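Local coordinates for uncharacterized protein from DUF35 family (PDB 3IRB) that is of unknown function but binds zinc through a zinc ribbon joined to an OB-fold domain, and may bind acyl-CoA, at residues E10-R15 against T88-D93; K49-G54 against I71-E76; Q101-A106 against Y120-V125. One frame throughout, in Å; residues are numbered along the deposited sequence.

How the interactions relate
Interactions 1 and 3 lie on the same side of the chain's centre and touch: Ile90 N probably bonds Val103 O. Their centres are about 11 Å apart, and strands 83-92 and 98-109 pair directly. Interaction 1 sets the start of helix 12-28 on strand 83-92, and interaction 3 joins strand 98-109 to strand 114-123. Interaction 2 lies on the other side of the chain's centre, about 36 Å from interaction 1 and about 32 Å from interaction 3, centre to centre. Along the chain it is nested in the loop that interaction 1 closes, and interaction 3 follows. Interaction 2 thus belongs to the zinc ribbon, while interactions 1 and 3 involve strands of the OB-fold.

Interaction 1 (E10-R15 against T88-D93). With SO4 (sulfate ion), chain D.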
ATOM      1  N   GLU A  10      15.793  16.124   9.865  1.00 39.92           N
ATOM      2  CA  GLU A  10      15.529  14.727   9.495  1.00 37.72           C
ATOM      3  C   GLU A  10      15.470  14.573   7.965  1.00 33.08           C
ATOM      4  O   GLU A  10      14.999  15.455   7.260  1.00 35.41           O
ATOM      5  CB  GLU A  10      14.274  14.176  10.202  1.00 40.33           C
ATOM      6  CG  GLU A  10      12.924  14.544   9.613  1.00 41.79           C
ATOM      7  CD  GLU A  10      11.777  13.768  10.280  1.00 51.63           C
ATOM      8  OE1 GLU A  10      11.625  13.851  11.519  1.00 50.72           O
ATOM      9  OE2 GLU A  10      11.027  13.064   9.563  1.00 56.59           O
ATOM     10  N   GLY A  11      15.960  13.452   7.454  1.00 28.80           N
ATOM     11  CA  GLY A  11      16.090  13.273   6.015  1.00 23.72           C
ATOM     12  C   GLY A  11      14.869  12.642   5.386  1.00 19.94           C
ATOM     13  O   GLY A  11      13.866  12.398   6.041  1.00 18.95           O
ATOM     14  N   SER A  12      14.982  12.340   4.104  1.00 19.14           N
ATOM     15  CA  SER A  12      13.854  11.886   3.336  1.00 17.93           C
ATOM     16  C   SER A  12      13.368  10.480   3.722  1.00 16.08           C
ATOM     17  O   SER A  12      12.174  10.218   3.595  1.00 15.45           O
ATOM     18  CB  SER A  12      14.149  11.982   1.831  1.00 21.89           C
ATOM     19  OG  SER A  12      15.186  11.113   1.476  1.00 31.60           O
ATOM     20  N   LEU A  13      14.265   9.587   4.169  1.00 14.38           N
ATOM     21  CA  LEU A  13      13.827   8.237   4.531  1.00 15.15           C
ATOM     22  C   LEU A  13      12.953   8.321   5.803  1.00 15.44           C
ATOM     23  O   LEU A  13      11.877   7.740   5.859  1.00 16.08           O
ATOM     24  CB  LEU A  13      14.978   7.241   4.681  1.00 14.96           C
ATOM     25  CG  LEU A  13      15.663   6.797   3.374  1.00 17.38           C
ATOM     26  CD1 LEU A  13      17.027   6.196   3.694  1.00 17.97           C
ATOM     27  CD2 LEU A  13      14.779   5.803   2.581  1.00 18.47           C
ATOM     28  N   LEU A  14      13.356   9.143   6.751  1.00 16.02           N
ATOM     29  CA  LEU A  14      12.579   9.249   7.977  1.00 16.38           C
ATOM     30  C   LEU A  14      11.279   9.989   7.680  1.00 14.60           C
ATOM     31  O   LEU A  14      10.237   9.615   8.202  1.00 16.64           O
ATOM     32  CB  LEU A  14      13.316   9.920   9.106  1.00 19.30           C
ATOM     33  CG  LEU A  14      12.527   9.964  10.439  1.00 20.69           C
ATOM     34  CD1 LEU A  14      12.148   8.596  10.893  1.00 22.10           C
ATOM     35  CD2 LEU A  14      13.338  10.671  11.536  1.00 25.50           C
ATOM     36  N   ARG A  15      11.340  11.010   6.823  1.00 15.49           N
ATOM     37  CA  ARG A  15      10.127  11.736   6.449  1.00 18.24           C
ATOM     38  C   ARG A  15       9.101  10.782   5.851  1.00 16.23           C
ATOM     39  O   ARG A  15       7.901  10.860   6.173  1.00 16.82           O
ATOM     40  CB  ARG A  15      10.429  12.855   5.456  1.00 19.07           C
ATOM     41  CG  ARG A  15       9.218  13.769   5.075  1.00 30.86           C
ATOM     42  CD  ARG A  15       8.630  13.518   3.644  1.00 45.93           C
ATOM     43  NE  ARG A  15       7.359  14.242   3.421  1.00 42.25           N
ATOM     44  CZ  ARG A  15       6.366  13.826   2.624  1.00 45.07           C
ATOM     45  NH1 ARG A  15       6.469  12.677   1.962  1.00 43.59           N
ATOM     46  NH2 ARG A  15       5.242  14.543   2.498  1.00 36.67           N
ATOM     47  N   THR A  88       8.894   7.560  -6.596  1.00 16.28           N
ATOM     48  CA  THR A  88      10.089   8.331  -6.558  1.00 16.57           C
ATOM     49  C   THR A  88      11.198   7.443  -6.011  1.00 15.11           C
ATOM     50  O   THR A  88      10.965   6.311  -5.586  1.00 15.09           O
ATOM     51  CB  THR A  88       9.929   9.648  -5.760  1.00 19.72           C
ATOM     52  OG1 THR A  88      11.089  10.448  -5.987  1.00 18.06           O
ATOM     53  CG2 THR A  88       9.783   9.408  -4.270  1.00 17.46           C
ATOM     54  N   ILE A  89      12.417   7.949  -6.097  1.00 15.82           N
ATOM     55  CA  ILE A  89      13.624   7.193  -5.827  1.00 14.73           C
ATOM     56  C   ILE A  89      14.470   8.054  -4.900  1.00 17.20           C
ATOM     57  O   ILE A  89      14.495   9.278  -5.019  1.00 16.69           O
ATOM     58  CB  ILE A  89      14.391   6.849  -7.126  1.00 16.69           C
ATOM     59  CG1 ILE A  89      15.594   5.958  -6.839  1.00 15.66           C
ATOM     60  CG2 ILE A  89      14.849   8.106  -7.869  1.00 20.23           C
ATOM     61  CD1 ILE A  89      16.330   5.447  -8.150  1.00 19.09           C
ATOM     62  N   ILE A  90      15.086   7.400  -3.932  1.00 15.29           N
ATOM     63  CA  ILE A  90      15.984   8.018  -2.986  1.00 15.74           C
ATOM     64  C   ILE A  90      17.330   7.353  -3.150  1.00 15.97           C
ATOM     65  O   ILE A  90      17.448   6.135  -2.964  1.00 17.15           O
ATOM     66  CB  ILE A  90      15.466   7.799  -1.565  1.00 15.30           C
ATOM     67  CG1 ILE A  90      14.114   8.483  -1.400  1.00 16.96           C
ATOM     68  CG2 ILE A  90      16.476   8.321  -0.523  1.00 12.96           C
ATOM     69  CD1 ILE A  90      13.396   8.123  -0.071  1.00 20.35           C
ATOM     70  N   TYR A  91      18.339   8.141  -3.516  1.00 16.98           N
ATOM     71  CA  TYR A  91      19.641   7.603  -3.877  1.00 18.13           C
ATOM     72  C   TYR A  91      20.577   7.486  -2.689  1.00 19.52           C
ATOM     73  O   TYR A  91      21.514   6.686  -2.729  1.00 16.85           O
ATOM     74  CB  TYR A  91      20.315   8.491  -4.965  1.00 20.54           C
ATOM     75  CG  TYR A  91      19.652   8.420  -6.332  1.00 20.65           C
ATOM     76  CD1 TYR A  91      19.942   7.394  -7.213  1.00 24.02           C
ATOM     77  CD2 TYR A  91      18.739   9.395  -6.748  1.00 23.62           C
ATOM     78  CE1 TYR A  91      19.318   7.332  -8.490  1.00 25.49           C
ATOM     79  CE2 TYR A  91      18.130   9.336  -8.026  1.00 24.47           C
ATOM     80  CZ  TYR A  91      18.424   8.299  -8.879  1.00 30.87           C
ATOM     81  OH  TYR A  91      17.812   8.226 -10.145  1.00 41.76           O
ATOM     82  N   ASN A  92      20.328   8.273  -1.631  1.00 17.05           N
ATOM     83  CA  ASN A  92      21.266   8.344  -0.503  1.00 18.49           C
ATOM     84  C   ASN A  92      20.523   8.164   0.810  1.00 18.17           C
ATOM     85  O   ASN A  92      19.338   8.454   0.885  1.00 17.35           O
ATOM     86  CB  ASN A  92      21.954   9.705  -0.487  1.00 16.91           C
ATOM     87  CG  ASN A  92      22.734   9.995  -1.779  1.00 18.20           C
ATOM     88  OD1 ASN A  92      23.788   9.421  -2.005  1.00 23.48           O
ATOM     89  ND2 ASN A  92      22.246  10.914  -2.587  1.00 24.25           N
ATOM     90  N   ASP A  93      21.210   7.686   1.842  1.00 18.15           N
ATOM     91  CA  ASP A  93      20.567   7.600   3.148  1.00 17.33           C
ATOM     92  C   ASP A  93      20.504   8.994   3.773  1.00 18.20           C
ATOM     93  O   ASP A  93      20.949   9.985   3.175  1.00 15.50           O
ATOM     94  CB  ASP A  93      21.193   6.509   4.057  1.00 17.19           C
ATOM     95  CG  ASP A  93      22.573   6.853   4.568  1.00 23.01           C
ATOM     96  OD1 ASP A  93      23.012   8.015   4.455  1.00 15.72           O
ATOM     97  OD2 ASP A  93      23.240   5.931   5.090  1.00 25.08           O
TER
HETATM   98  S   SO4 D 204      18.377  11.718  -2.838  1.00 35.58           S
HETATM   99  O1  SO4 D 204      17.828  10.852  -3.886  1.00 35.00           O
HETATM  100  O2  SO4 D 204      19.508  12.481  -3.353  1.00 42.61           O
HETATM  101  O3  SO4 D 204      18.834  10.820  -1.764  1.00 35.10           O
HETATM  102  O4  SO4 D 204      17.357  12.669  -2.456  1.00 36.41           O
HETATM  103  O   HOH W   1      17.598  10.003   2.411  1.00 25.03           O
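Ser12 and Asn92 are joined through a single water, the polar link between two segments that otherwise meet through a few van der Waals contacts. Ser12 OG donates to this water at 2.8 Å, and the water donates in turn to Asn92 O. The hydroxyl stands between the backbone N and the carbonyl carbon (chi1 65°). This rotamer puts OG against Ile90, 3.7 Å from its CG2, and within reach of the water.

Leu13 spreads its two methyl branches over different partners. CD2 meets Ile90 CD1 at 3.8 Å, the two side chains crossing obliquely. CD1 reaches past the end of the strand to Asp93 CA, also at 3.8 Å. Ile90 is buried, and Leu13 also touches Val103 on strand 98-109. Gly11 is the N-cap residue of helix 12-28. Asp94, just beyond the strand, accepts bonds from the backbone N atoms of Leu13 and Leu14 in the first turn, and the helix dipole would probably stabilise its carboxylate. The carboxylate of Asp93 is turned to its own loop, where OD1 takes the N-H groups of Glu95 and Asn97.

A sulfate ion, probably from the crystallisation liquor, sits by the strand end and is incidental to the contact. Tyr91 N donates to its O1 at 2.8 Å, nearly straight at 170°. Asn92 N bonds O3 at 3.0 Å, and Asn92 ND2 bonds O2 at 3.2 Å.

The contact is thus a small apolar core at Leu13 and Ile90 with a polar edge. There the water bridges Ser12 OG to Asn92 O, tying the helix start to the strand end only indirectly.

Interaction 2 (K49-G54 against I71-E76); sequences KCSKCG and IENYVE. With ZN (zinc ion), chain C.
Lys49 and Asn73 make the one direct hydrogen bond between 49-54 and 71-76. Lys49 N donates to Asn73 O at 2.9 Å with an angle of 158°. One water bridges the segments with three bonds: it donates to Lys49 O at 2.7 Å and to Asn73 OD1, and accepts from Glu72 N.

The van der Waals contacts centre on Ile71. Its CG2, anti to the backbone N, lies 3.4 Å from Lys49 O. Its CD1 makes an apolar contact at 4.1 Å with Cys50 CB, the carbon that carries a zinc-bound sulfur. An alanine here would remove CG1, CG2 and CD1 and would probably leave a gap against Cys50 CB and the Lys49 carbonyl. Farther along, Val75 CG1 touches Lys49 CB.

Metal bonds complete the account. Cys50 SG and Cys53 SG each bind zinc at about 2.3 Å, with Cys64 and Cys67 supplying the other two sulfurs. Cys53 N donates a hydrogen bond to Cys50 SG at 3.6 Å, and Lys52 N makes a weak one. These N-H groups would probably temper the negative charge of the thiolate. This CxxC loop is one zinc knuckle; with the second, Cys64 to Cys67, it makes the four-cysteine site of a rubredoxin-like zinc ribbon.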
ATOM      1  N   LYS A  49     -15.801  -4.132  -0.582  1.00 16.97           N
ATOM      2  CA  LYS A  49     -16.532  -3.965  -1.826  1.00 15.36           C
ATOM      3  C   LYS A  49     -17.884  -3.375  -1.555  1.00 16.33           C
ATOM      4  O   LYS A  49     -18.705  -3.994  -0.875  1.00 16.25           O
ATOM      5  CB  LYS A  49     -16.665  -5.290  -2.571  1.00 16.51           C
ATOM      6  CG  LYS A  49     -17.451  -5.189  -3.867  1.00 19.04           C
ATOM      7  CD  LYS A  49     -17.614  -6.551  -4.577  1.00 22.82           C
ATOM      8  CE  LYS A  49     -18.122  -6.349  -6.003  1.00 30.68           C
ATOM      9  NZ  LYS A  49     -18.241  -7.624  -6.747  1.00 27.83           N
ATOM     10  N   CYS A  50     -18.122  -2.182  -2.088  1.00 13.62           N
ATOM     11  CA  CYS A  50     -19.423  -1.539  -1.968  1.00 14.88           C
ATOM     12  C   CYS A  50     -20.462  -2.319  -2.759  1.00 15.64           C
ATOM     13  O   CYS A  50     -20.285  -2.625  -3.937  1.00 14.14           O
ATOM     14  CB  CYS A  50     -19.386  -0.088  -2.460  1.00 13.31           C
ATOM     15  SG  CYS A  50     -20.934   0.756  -2.425  1.00 16.11           S
ATOM     16  N   SER A  51     -21.553  -2.654  -2.102  1.00 13.68           N
ATOM     17  CA  SER A  51     -22.587  -3.451  -2.731  0.50 14.60           C
ATOM     18  C   SER A  51     -23.408  -2.617  -3.696  1.00 13.70           C
ATOM     19  O   SER A  51     -24.097  -3.161  -4.553  1.00 13.10           O
ATOM     20  CB  SER A  51     -23.493  -4.087  -1.683  0.50 15.09           C
ATOM     21  OG  SER A  51     -22.748  -4.956  -0.853  0.50 17.40           O
ATOM     22  N   LYS A  52     -23.365  -1.295  -3.530  1.00 14.78           N
ATOM     23  CA  LYS A  52     -24.197  -0.424  -4.360  1.00 14.49           C
ATOM     24  C   LYS A  52     -23.553  -0.099  -5.696  1.00 18.33           C
ATOM     25  O   LYS A  52     -24.254  -0.068  -6.713  1.00 18.87           O
ATOM     26  CB  LYS A  52     -24.544   0.879  -3.641  1.00 16.46           C
ATOM     27  CG  LYS A  52     -25.754   1.538  -4.304  1.00 24.60           C
ATOM     28  CD  LYS A  52     -26.488   2.528  -3.444  1.00 33.46           C
ATOM     29  CE  LYS A  52     -27.862   2.823  -4.054  1.00 39.55           C
ATOM     30  NZ  LYS A  52     -28.380   4.176  -3.668  1.00 35.63           N
ATOM     31  N   CYS A  53     -22.235   0.111  -5.712  1.00 15.72           N
ATOM     32  CA  CYS A  53     -21.539   0.421  -6.978  1.00 15.15           C
ATOM     33  C   CYS A  53     -20.519  -0.631  -7.381  1.00 16.46           C
ATOM     34  O   CYS A  53     -19.945  -0.563  -8.484  1.00 15.89           O
ATOM     35  CB  CYS A  53     -20.847   1.779  -6.871  1.00 17.58           C
ATOM     36  SG  CYS A  53     -19.482   1.834  -5.660  1.00 17.79           S
ATOM     37  N   GLY A  54     -20.276  -1.607  -6.506  1.00 14.70           N
ATOM     38  CA  GLY A  54     -19.334  -2.658  -6.818  1.00 13.13           C
ATOM     39  C   GLY A  54     -17.855  -2.266  -6.751  1.00 14.69           C
ATOM     40  O   GLY A  54     -17.030  -3.095  -7.031  1.00 16.52           O
ATOM     41  N   ILE A  71     -20.147   0.108   3.823  1.00 17.37           N
ATOM     42  CA  ILE A  71     -19.639  -1.089   3.155  1.00 18.22           C
ATOM     43  C   ILE A  71     -19.468  -2.203   4.192  1.00 21.82           C
ATOM     44  O   ILE A  71     -18.791  -2.012   5.200  1.00 24.50           O
ATOM     45  CB  ILE A  71     -18.261  -0.819   2.511  1.00 15.81           C
ATOM     46  CG1 ILE A  71     -18.349   0.360   1.522  1.00 15.36           C
ATOM     47  CG2 ILE A  71     -17.685  -2.113   1.814  1.00 14.15           C
ATOM     48  CD1 ILE A  71     -17.009   0.697   0.814  1.00 14.56           C
ATOM     49  N   GLU A  72     -20.030  -3.366   3.907  1.00 23.73           N
ATOM     50  CA  GLU A  72     -19.999  -4.522   4.814  1.00 28.91           C
ATOM     51  C   GLU A  72     -19.211  -5.729   4.303  1.00 28.25           C
ATOM     52  O   GLU A  72     -18.859  -6.615   5.088  1.00 30.34           O
ATOM     53  CB  GLU A  72     -21.429  -5.007   5.057  1.00 31.12           C
ATOM     54  CG  GLU A  72     -22.445  -3.906   5.327  1.00 43.00           C
ATOM     55  CD  GLU A  72     -22.567  -3.563   6.792  1.00 55.21           C
ATOM     56  OE1 GLU A  72     -21.676  -3.937   7.585  1.00 59.31           O
ATOM     57  OE2 GLU A  72     -23.570  -2.912   7.144  1.00 57.11           O
ATOM     58  N   ASN A  73     -18.959  -5.799   3.000  1.00 23.90           N
ATOM     59  CA  ASN A  73     -18.370  -6.999   2.421  1.00 22.92           C
ATOM     60  C   ASN A  73     -16.859  -6.863   2.210  1.00 21.25           C
ATOM     61  O   ASN A  73     -16.405  -5.892   1.621  1.00 20.32           O
ATOM     62  CB  ASN A  73     -19.103  -7.330   1.136  1.00 24.34           C
ATOM     63  CG  ASN A  73     -20.606  -7.522   1.376  1.00 35.79           C
ATOM     64  OD1 ASN A  73     -21.443  -6.895   0.723  1.00 50.94           O
ATOM     65  ND2 ASN A  73     -20.945  -8.377   2.349  1.00 36.04           N
ATOM     66  N   TYR A  74     -16.093  -7.824   2.703  1.00 19.50           N
ATOM     67  CA  TYR A  74     -14.656  -7.783   2.555  1.00 21.70           C
ATOM     68  C   TYR A  74     -14.249  -8.837   1.554  1.00 21.90           C
ATOM     69  O   TYR A  74     -14.867  -9.883   1.474  1.00 20.79           O
ATOM     70  CB  TYR A  74     -13.966  -8.009   3.892  1.00 22.56           C
ATOM     71  CG  TYR A  74     -14.402  -6.990   4.898  1.00 22.82           C
ATOM     72  CD1 TYR A  74     -13.890  -5.705   4.873  1.00 25.92           C
ATOM     73  CD2 TYR A  74     -15.352  -7.305   5.869  1.00 34.17           C
ATOM     74  CE1 TYR A  74     -14.315  -4.753   5.780  1.00 33.12           C
ATOM     75  CE2 TYR A  74     -15.771  -6.363   6.787  1.00 36.11           C
ATOM     76  CZ  TYR A  74     -15.249  -5.088   6.742  1.00 37.59           C
ATOM     77  OH  TYR A  74     -15.653  -4.148   7.662  1.00 45.73           O
ATOM     78  N   VAL A  75     -13.207  -8.539   0.789  1.00 18.54           N
ATOM     79  CA  VAL A  75     -12.747  -9.430  -0.278  1.00 23.07           C
ATOM     80  C   VAL A  75     -11.230  -9.532  -0.258  1.00 20.28           C
ATOM     81  O   VAL A  75     -10.547  -8.557   0.037  1.00 20.68           O
ATOM     82  CB  VAL A  75     -13.228  -8.972  -1.678  1.00 24.14           C
ATOM     83  CG1 VAL A  75     -14.760  -8.933  -1.743  1.00 28.99           C
ATOM     84  CG2 VAL A  75     -12.683  -7.644  -2.009  1.00 21.13           C
ATOM     85  N   GLU A  76     -10.712 -10.729  -0.548  1.00 18.58           N
ATOM     86  CA  GLU A  76      -9.277 -10.919  -0.638  1.00 21.88           C
ATOM     87  C   GLU A  76      -8.824 -10.489  -2.033  1.00 22.58           C
ATOM     88  O   GLU A  76      -9.328 -10.989  -3.039  1.00 21.75           O
ATOM     89  CB  GLU A  76      -8.872 -12.381  -0.375  1.00 24.55           C
ATOM     90  CG  GLU A  76      -7.333 -12.527  -0.364  1.00 29.28           C
ATOM     91  CD  GLU A  76      -6.811 -13.927  -0.070  1.00 42.22           C
ATOM     92  OE1 GLU A  76      -7.612 -14.837   0.255  1.00 31.01           O
ATOM     93  OE2 GLU A  76      -5.564 -14.083  -0.162  1.00 46.85           O
TER
HETATM   94 ZN    ZN C 201     -20.429   2.640  -3.734  1.00 13.04          ZN
HETATM   95  O   HOH W   2     -20.622  -4.095   1.094  1.00 23.75           O

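Interaction 3 (Q101-A106 against Y120-V125); sequences QPVYIA and YAEGNV
Tyr104 CG is anti to the carbonyl carbon (chi1 -63°), and chi2 of 81° turns the ring so that one face meets Val125 CB. This CB stands over the centre of the ring, a CH-pi contact of 3.7 Å to the centroid and 11° off its normal. Val125 CG2 reaches the CD1 side of the ring and CG1 the CD2 side. Tyr87 meets this ring too.

The backbones pair at Tyr104 and Ala121, an antiparallel hydrogen-bonded pair. Tyr104 N donates to Ala121 O at 3.0 Å, and Ala121 N returns a bond to Tyr104 O at 2.9 Å. Ala121 CB packs against Tyr104 CB at 3.9 Å and against Ala106 CB.

Strands 98-109 and 114-123 form a beta hairpin of the OB-fold, and strand 83-92 pairs with the first of them. The next pair, Ile105 with Tyr120, is non-hydrogen-bonded. Its side chains lie side by side and point the same way, with Ile105 CD1 3.7 Å from Tyr120 CD1. Val103 CG1 comes to the same ring atom at 3.9 Å. Helix 12-28 covers this face: Trp16 touches Ile105, and Tyr17 and Met20 touch Tyr120.

Two waters bridge the segments. One donates to Pro102 O and accepts from Gly123 N. Another lies 2.7 Å from Tyr104 OH and donates to Gly123 O.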
ATOM      1  N   GLN A 101      21.617  -0.192  -3.047  1.00 28.56           N
ATOM      2  CA  GLN A 101      20.338  -0.351  -3.711  1.00 26.36           C
ATOM      3  C   GLN A 101      19.523   0.855  -3.323  1.00 23.58           C
ATOM      4  O   GLN A 101      19.225   1.030  -2.147  1.00 18.63           O
ATOM      5  CB  GLN A 101      19.639  -1.618  -3.226  1.00 27.87           C
ATOM      6  CG  GLN A 101      20.255  -2.885  -3.786  1.00 39.77           C
ATOM      7  CD  GLN A 101      20.197  -4.031  -2.803  1.00 49.92           C
ATOM      8  OE1 GLN A 101      19.173  -4.262  -2.148  1.00 57.36           O
ATOM      9  NE2 GLN A 101      21.304  -4.753  -2.684  1.00 57.34           N
ATOM     10  N   PRO A 102      19.191   1.708  -4.292  1.00 22.70           N
ATOM     11  CA  PRO A 102      18.280   2.812  -4.009  1.00 23.02           C
ATOM     12  C   PRO A 102      16.969   2.324  -3.436  1.00 20.77           C
ATOM     13  O   PRO A 102      16.513   1.187  -3.733  1.00 19.78           O
ATOM     14  CB  PRO A 102      18.018   3.423  -5.390  1.00 21.16           C
ATOM     15  CG  PRO A 102      19.172   3.038  -6.204  1.00 29.84           C
ATOM     16  CD  PRO A 102      19.651   1.714  -5.688  1.00 22.85           C
ATOM     17  N   VAL A 103      16.363   3.182  -2.623  1.00 18.64           N
ATOM     18  CA  VAL A 103      15.060   2.920  -2.040  1.00 16.93           C
ATOM     19  C   VAL A 103      14.024   3.650  -2.869  1.00 16.99           C
ATOM     20  O   VAL A 103      14.192   4.828  -3.223  1.00 20.03           O
ATOM     21  CB  VAL A 103      14.996   3.406  -0.590  1.00 16.93           C
ATOM     22  CG1 VAL A 103      13.553   3.352  -0.062  1.00 16.60           C
ATOM     23  CG2 VAL A 103      15.945   2.581   0.281  1.00 16.11           C
ATOM     24  N   TYR A 104      12.973   2.948  -3.220  1.00 15.43           N
ATOM     25  CA  TYR A 104      11.898   3.566  -3.976  1.00 14.78           C
ATOM     26  C   TYR A 104      10.697   3.730  -3.060  1.00 16.60           C
ATOM     27  O   TYR A 104      10.378   2.826  -2.305  1.00 17.83           O
ATOM     28  CB  TYR A 104      11.538   2.701  -5.161  1.00 16.82           C
ATOM     29  CG  TYR A 104      12.620   2.503  -6.177  1.00 15.05           C
ATOM     30  CD1 TYR A 104      13.631   1.562  -5.967  1.00 19.13           C
ATOM     31  CD2 TYR A 104      12.632   3.212  -7.366  1.00 20.59           C
ATOM     32  CE1 TYR A 104      14.626   1.360  -6.894  1.00 21.30           C
ATOM     33  CE2 TYR A 104      13.629   2.993  -8.312  1.00 19.13           C
ATOM     34  CZ  TYR A 104      14.628   2.080  -8.050  1.00 21.51           C
ATOM     35  OH  TYR A 104      15.620   1.841  -8.963  1.00 22.26           O
ATOM     36  N   ILE A 105       9.992   4.856  -3.163  1.00 14.36           N
ATOM     37  CA  ILE A 105       8.718   5.013  -2.499  1.00 16.64           C
ATOM     38  C   ILE A 105       7.720   4.871  -3.655  1.00 14.95           C
ATOM     39  O   ILE A 105       7.777   5.663  -4.606  1.00 17.10           O
ATOM     40  CB  ILE A 105       8.575   6.396  -1.819  1.00 16.26           C
ATOM     41  CG1 ILE A 105       9.770   6.710  -0.904  1.00 17.02           C
ATOM     42  CG2 ILE A 105       7.259   6.470  -1.054  1.00 16.60           C
ATOM     43  CD1 ILE A 105      10.050   5.689   0.254  1.00 17.85           C
ATOM     44  N   ALA A 106       6.875   3.852  -3.601  1.00 15.00           N
ATOM     45  CA  ALA A 106       5.972   3.532  -4.722  1.00 16.87           C
ATOM     46  C   ALA A 106       4.526   3.513  -4.308  1.00 17.28           C
ATOM     47  O   ALA A 106       4.209   3.132  -3.182  1.00 20.52           O
ATOM     48  CB  ALA A 106       6.344   2.167  -5.347  1.00 16.92           C
ATOM     49  N   TYR A 120       7.477   0.697   0.261  1.00 17.96           N
ATOM     50  CA  TYR A 120       8.862   0.642  -0.150  1.00 19.45           C
ATOM     51  C   TYR A 120       9.040  -0.393  -1.248  1.00 20.02           C
ATOM     52  O   TYR A 120       8.488  -1.496  -1.161  1.00 21.32           O
ATOM     53  CB  TYR A 120       9.724   0.186   1.016  1.00 20.47           C
ATOM     54  CG  TYR A 120       9.779   1.143   2.159  1.00 20.50           C
ATOM     55  CD1 TYR A 120      10.337   2.415   2.000  1.00 22.91           C
ATOM     56  CD2 TYR A 120       9.317   0.767   3.405  1.00 23.86           C
ATOM     57  CE1 TYR A 120      10.420   3.287   3.081  1.00 25.31           C
ATOM     58  CE2 TYR A 120       9.399   1.611   4.474  1.00 26.24           C
ATOM     59  CZ  TYR A 120       9.943   2.864   4.318  1.00 25.99           C
ATOM     60  OH  TYR A 120      10.019   3.660   5.425  1.00 27.95           O
ATOM     61  N   ALA A 121       9.817  -0.043  -2.270  1.00 18.99           N
ATOM     62  CA  ALA A 121      10.092  -0.953  -3.390  1.00 18.34           C
ATOM     63  C   ALA A 121      11.593  -0.997  -3.615  1.00 17.86           C
ATOM     64  O   ALA A 121      12.279   0.005  -3.412  1.00 19.62           O
ATOM     65  CB  ALA A 121       9.351  -0.486  -4.677  1.00 16.99           C
ATOM     66  N   GLU A 122      12.101  -2.162  -3.992  1.00 18.62           N
ATOM     67  CA  GLU A 122      13.495  -2.306  -4.365  1.00 18.58           C
ATOM     68  C   GLU A 122      13.582  -3.236  -5.575  1.00 18.91           C
ATOM     69  O   GLU A 122      12.657  -3.984  -5.856  1.00 19.56           O
ATOM     70  CB  GLU A 122      14.372  -2.758  -3.187  1.00 22.84           C
ATOM     71  CG  GLU A 122      14.500  -1.649  -2.093  1.00 24.44           C
ATOM     72  CD  GLU A 122      15.642  -1.809  -1.105  1.00 37.28           C
ATOM     73  OE1 GLU A 122      16.627  -2.526  -1.401  1.00 38.88           O
ATOM     74  OE2 GLU A 122      15.533  -1.198  -0.004  1.00 39.60           O
ATOM     75  N   GLY A 123      14.676  -3.094  -6.324  1.00 17.08           N
ATOM     76  CA  GLY A 123      14.932  -3.851  -7.513  1.00 18.96           C
ATOM     77  C   GLY A 123      14.946  -2.990  -8.781  1.00 20.38           C
ATOM     78  O   GLY A 123      15.251  -1.796  -8.755  1.00 21.02           O
ATOM     79  N   ASN A 124      14.595  -3.629  -9.886  1.00 20.59           N
ATOM     80  CA  ASN A 124      14.572  -3.002 -11.213  1.00 20.06           C
ATOM     81  C   ASN A 124      13.237  -2.332 -11.421  1.00 20.14           C
ATOM     82  O   ASN A 124      12.490  -2.665 -12.338  1.00 23.55           O
ATOM     83  CB  ASN A 124      14.857  -4.047 -12.283  1.00 21.58           C
ATOM     84  CG  ASN A 124      16.230  -4.589 -12.169  1.00 27.47           C
ATOM     85  OD1 ASN A 124      17.179  -3.843 -11.916  1.00 31.45           O
ATOM     86  ND2 ASN A 124      16.368  -5.907 -12.336  1.00 40.68           N
ATOM     87  N   VAL A 125      12.951  -1.371 -10.546  1.00 19.92           N
ATOM     88  CA  VAL A 125      11.661  -0.713 -10.497  1.00 18.02           C
ATOM     89  C   VAL A 125      11.439   0.152 -11.757  1.00 19.57           C
ATOM     90  O   VAL A 125      12.310   0.911 -12.154  1.00 21.47           O
ATOM     91  CB  VAL A 125      11.525   0.158  -9.248  1.00 17.19           C
ATOM     92  CG1 VAL A 125      10.192   0.948  -9.254  1.00 19.60           C
ATOM     93  CG2 VAL A 125      11.595  -0.721  -7.979  1.00 17.37           C
TER
HETATM   94  O   HOH W   3      16.819  -0.948  -5.451  1.00 25.61           O
HETATM   95  O   HOH W   4      17.403  -0.218  -8.617  1.00 29.47           O